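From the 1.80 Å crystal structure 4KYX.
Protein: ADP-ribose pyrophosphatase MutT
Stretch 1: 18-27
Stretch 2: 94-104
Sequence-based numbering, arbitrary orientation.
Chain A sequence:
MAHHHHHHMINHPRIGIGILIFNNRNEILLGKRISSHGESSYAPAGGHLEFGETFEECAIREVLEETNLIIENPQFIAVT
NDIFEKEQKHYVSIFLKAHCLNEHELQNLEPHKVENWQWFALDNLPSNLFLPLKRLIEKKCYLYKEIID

Stretch 1 18-27: GILIFNNRNE
Stretch 2 (94-104) IFLKAHCLNEH

The two stretches run as neighbouring parallel strands, their axes 4.6 Å apart at closest and 19° from perfect alignment. The register pairs Gly18 with Phe95, Ile19 with Leu96, Leu20 with Lys97, Ile21 with Ala98 and Phe22 with His99, with CA-CA distances of 4.5 to 5.2 Å. Backbones are extended, phi mostly -80 to -130° and psi 105 to 155°; Ala98 is stretched further, at -156/150.

Ile94 O opens the ladder by accepting from Gly18 N at 2.7 Å. Phe95 (chi1 m, chi2 -85°) lies on the face shared by Leu20, Lys97, Phe22 and His99. Its ring occupies space beside Gly18: an ideal CB there would sit 2.7 Å from Phe95 CE1, a clash. Leu96 bonds twice, Leu96 N to Gly18 O at 2.9 Å and Leu96 O to Leu20 N at 2.8 Å. Its side chain (chi1 m) shares the other face with Ile19, Ile21 and Ala98. Lys97 CB lies 4.0 Å from Phe22 CE1; with chi1 p and chi2 t the end of the side chain leads away. Ala98 N donates to Leu20 O at 3.0 Å, and Ala98 O accepts from Phe22 N at 2.8 Å.

His99 (chi1 -86°, chi2 -95°) lays one ring face over Phe22 CB, 3.5 Å from the ring centroid, a CH-pi contact. The ring edge meets Asn26 OD1, 3.0 Å from His99 CE1. Cys100 N closes the ladder on Phe22 O at 3.0 Å. Cys100 CB packs 3.9 Å from Ile21 CG2; chi1 is p.

Leu101 and Asn102 make no contact with residues 18-27. Glu103 (p, t, chi3 71°) then reaches the type I turn Asn23-Asn26. Its carboxylate OE1 accepts from Asn24 N at 2.9 Å. A water donates to Glu103 OE2 at 2.7 Å and accepts a weak bond from Arg25 N. His104 continues the 3-10 segment.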

# COMPACT_ATOMS: atom_id res chain seq x y z
N GLY A 18 -5.08 -7.98 2.72
CA GLY A 18 -5.19 -9.43 2.65
C GLY A 18 -4.34 -10.08 3.71
O GLY A 18 -3.24 -9.67 4.00
N ILE A 19 -4.88 -11.14 4.29
CA ILE A 19 -4.16 -11.89 5.30
C ILE A 19 -3.86 -13.34 4.92
O ILE A 19 -4.78 -14.12 4.61
CB ILE A 19 -4.94 -11.91 6.61
CG1 ILE A 19 -5.36 -10.46 6.95
CG2 ILE A 19 -4.03 -12.49 7.69
CD1 ILE A 19 -6.76 -10.08 6.50
N LEU A 20 -2.58 -13.69 4.88
CA LEU A 20 -2.19 -15.08 4.79
C LEU A 20 -2.19 -15.65 6.21
O LEU A 20 -1.28 -15.45 6.98
CB LEU A 20 -0.85 -15.28 4.14
CG LEU A 20 -0.58 -14.51 2.85
CD1 LEU A 20 0.73 -14.98 2.21
CD2 LEU A 20 -1.74 -14.74 1.91
N ILE A 21 -3.22 -16.45 6.50
CA ILE A 21 -3.41 -17.05 7.80
C ILE A 21 -2.83 -18.44 7.73
O ILE A 21 -3.19 -19.25 6.82
CB ILE A 21 -4.89 -17.26 8.15
CG1 ILE A 21 -5.68 -15.97 8.05
CG2 ILE A 21 -5.01 -17.83 9.56
CD1 ILE A 21 -7.16 -16.23 7.92
N PHE A 22 -1.91 -18.70 8.65
CA PHE A 22 -1.22 -19.99 8.74
C PHE A 22 -1.68 -20.81 9.91
O PHE A 22 -2.02 -20.29 10.97
CB PHE A 22 0.28 -19.81 8.88
CG PHE A 22 0.96 -19.37 7.63
CD1 PHE A 22 0.83 -18.09 7.15
CD2 PHE A 22 1.79 -20.24 6.95
CE1 PHE A 22 1.47 -17.70 5.99
CE2 PHE A 22 2.45 -19.84 5.80
CZ PHE A 22 2.29 -18.57 5.32
N ASN A 23 -1.69 -22.13 9.73
CA ASN A 23 -2.00 -23.08 10.82
C ASN A 23 -0.70 -23.66 11.40
O ASN A 23 0.37 -23.28 10.99
CB ASN A 23 -3.02 -24.16 10.37
CG ASN A 23 -2.48 -25.16 9.34
OD1 ASN A 23 -1.28 -25.23 9.01
ND2 ASN A 23 -3.39 -25.91 8.78
N ASN A 24 -0.79 -24.60 12.35
CA ASN A 24 0.41 -25.25 12.88
C ASN A 24 1.28 -26.06 11.88
O ASN A 24 2.48 -26.28 12.12
CB ASN A 24 0.01 -26.13 14.07
CG ASN A 24 -0.65 -25.30 15.19
OD1 ASN A 24 -0.44 -24.09 15.27
ND2 ASN A 24 -1.43 -25.96 16.05
N ARG A 25 0.69 -26.51 10.78
CA ARG A 25 1.43 -27.22 9.73
C ARG A 25 1.96 -26.25 8.67
O ARG A 25 2.36 -26.68 7.58
CB ARG A 25 0.51 -28.27 9.07
N ASN A 26 1.92 -24.95 8.95
CA ASN A 26 2.31 -23.95 7.96
C ASN A 26 1.58 -23.98 6.60
O ASN A 26 2.09 -23.50 5.57
CB ASN A 26 3.83 -23.94 7.76
CG ASN A 26 4.56 -23.72 9.06
OD1 ASN A 26 4.04 -23.08 9.99
ND2 ASN A 26 5.75 -24.28 9.17
N GLU A 27 0.35 -24.44 6.66
CA GLU A 27 -0.57 -24.31 5.55
C GLU A 27 -1.29 -22.96 5.65
O GLU A 27 -1.51 -22.43 6.76
CB GLU A 27 -1.59 -25.45 5.57
CG GLU A 27 -0.94 -26.82 5.73
CD GLU A 27 -1.94 -27.94 5.94
OE1 GLU A 27 -2.90 -27.79 6.74
OE2 GLU A 27 -1.73 -29.01 5.35
N ILE A 94 -2.62 -4.58 0.62
CA ILE A 94 -1.57 -4.77 1.58
C ILE A 94 -1.72 -6.16 2.15
O ILE A 94 -2.77 -6.49 2.69
CB ILE A 94 -1.74 -3.80 2.75
CG1 ILE A 94 -1.84 -2.38 2.20
CG2 ILE A 94 -0.63 -3.98 3.77
CD1 ILE A 94 -0.62 -1.88 1.54
N PHE A 95 -0.69 -6.97 1.98
CA PHE A 95 -0.72 -8.32 2.53
C PHE A 95 0.06 -8.43 3.80
O PHE A 95 1.18 -7.89 3.90
CB PHE A 95 -0.17 -9.33 1.56
CG PHE A 95 -1.10 -9.62 0.42
CD1 PHE A 95 -2.10 -10.54 0.55
CD2 PHE A 95 -0.97 -8.92 -0.80
CE1 PHE A 95 -2.97 -10.82 -0.52
CE2 PHE A 95 -1.85 -9.21 -1.85
CZ PHE A 95 -2.84 -10.15 -1.69
N LEU A 96 -0.52 -9.20 4.73
CA LEU A 96 0.13 -9.54 5.95
C LEU A 96 0.04 -11.03 6.22
O LEU A 96 -0.76 -11.69 5.62
CB LEU A 96 -0.46 -8.78 7.12
CG LEU A 96 -0.40 -7.28 7.06
CD1 LEU A 96 -1.69 -6.73 6.45
CD2 LEU A 96 -0.19 -6.79 8.46
N LYS A 97 0.96 -11.55 6.99
CA LYS A 97 0.87 -12.91 7.41
C LYS A 97 0.80 -13.08 8.92
O LYS A 97 1.39 -12.32 9.67
CB LYS A 97 1.95 -13.77 6.81
CG LYS A 97 3.34 -13.51 7.25
CD LYS A 97 4.18 -14.79 7.15
CE LYS A 97 5.53 -14.51 7.85
NZ LYS A 97 6.58 -14.04 6.91
N ALA A 98 0.07 -14.12 9.34
CA ALA A 98 0.00 -14.41 10.75
C ALA A 98 -0.35 -15.86 10.97
O ALA A 98 -1.06 -16.48 10.16
CB ALA A 98 -1.02 -13.54 11.43
N HIS A 99 0.14 -16.40 12.08
CA HIS A 99 -0.35 -17.69 12.56
C HIS A 99 -1.60 -17.49 13.39
O HIS A 99 -1.70 -16.53 14.16
CB HIS A 99 0.71 -18.43 13.35
CG HIS A 99 1.62 -19.23 12.49
ND1 HIS A 99 1.42 -20.57 12.25
CD2 HIS A 99 2.68 -18.86 11.74
CE1 HIS A 99 2.36 -21.01 11.43
NE2 HIS A 99 3.14 -19.98 11.10
N CYS A 100 -2.59 -18.36 13.17
CA CYS A 100 -3.75 -18.40 14.05
C CYS A 100 -3.50 -19.25 15.30
O CYS A 100 -2.74 -20.20 15.29
CB CYS A 100 -5.01 -18.81 13.32
SG CYS A 100 -5.04 -20.53 12.83
N LEU A 101 -4.21 -18.90 16.36
CA LEU A 101 -4.07 -19.49 17.69
C LEU A 101 -5.13 -20.55 18.00
O LEU A 101 -5.03 -21.25 19.01
CB LEU A 101 -4.14 -18.36 18.71
CG LEU A 101 -3.01 -17.34 18.61
CD1 LEU A 101 -3.11 -16.32 19.74
CD2 LEU A 101 -1.64 -18.04 18.65
N ASN A 102 -6.15 -20.66 17.17
CA ASN A 102 -7.32 -21.46 17.49
C ASN A 102 -7.85 -22.09 16.22
O ASN A 102 -9.03 -21.99 15.93
CB ASN A 102 -8.40 -20.56 18.12
CG ASN A 102 -8.91 -19.46 17.17
OD1 ASN A 102 -8.18 -18.98 16.31
ND2 ASN A 102 -10.17 -19.05 17.35
N GLU A 103 -6.97 -22.73 15.46
CA GLU A 103 -7.35 -23.22 14.13
C GLU A 103 -8.55 -24.16 14.14
O GLU A 103 -9.30 -24.21 13.16
CB GLU A 103 -6.16 -23.87 13.42
CG GLU A 103 -5.67 -25.18 14.05
CD GLU A 103 -4.34 -25.60 13.45
OE1 GLU A 103 -3.35 -24.90 13.76
OE2 GLU A 103 -4.32 -26.54 12.63
N HIS A 104 -8.77 -24.92 15.23
CA HIS A 104 -9.91 -25.83 15.24
C HIS A 104 -11.26 -25.16 15.38
O HIS A 104 -12.28 -25.83 15.19
CB HIS A 104 -9.73 -26.90 16.32
CG HIS A 104 -8.52 -27.74 16.09
ND1 HIS A 104 -7.67 -28.13 17.10
CD2 HIS A 104 -7.96 -28.18 14.94
CE1 HIS A 104 -6.68 -28.83 16.59
NE2 HIS A 104 -6.82 -28.86 15.28
O HOH W 1 -2.18 -27.72 11.40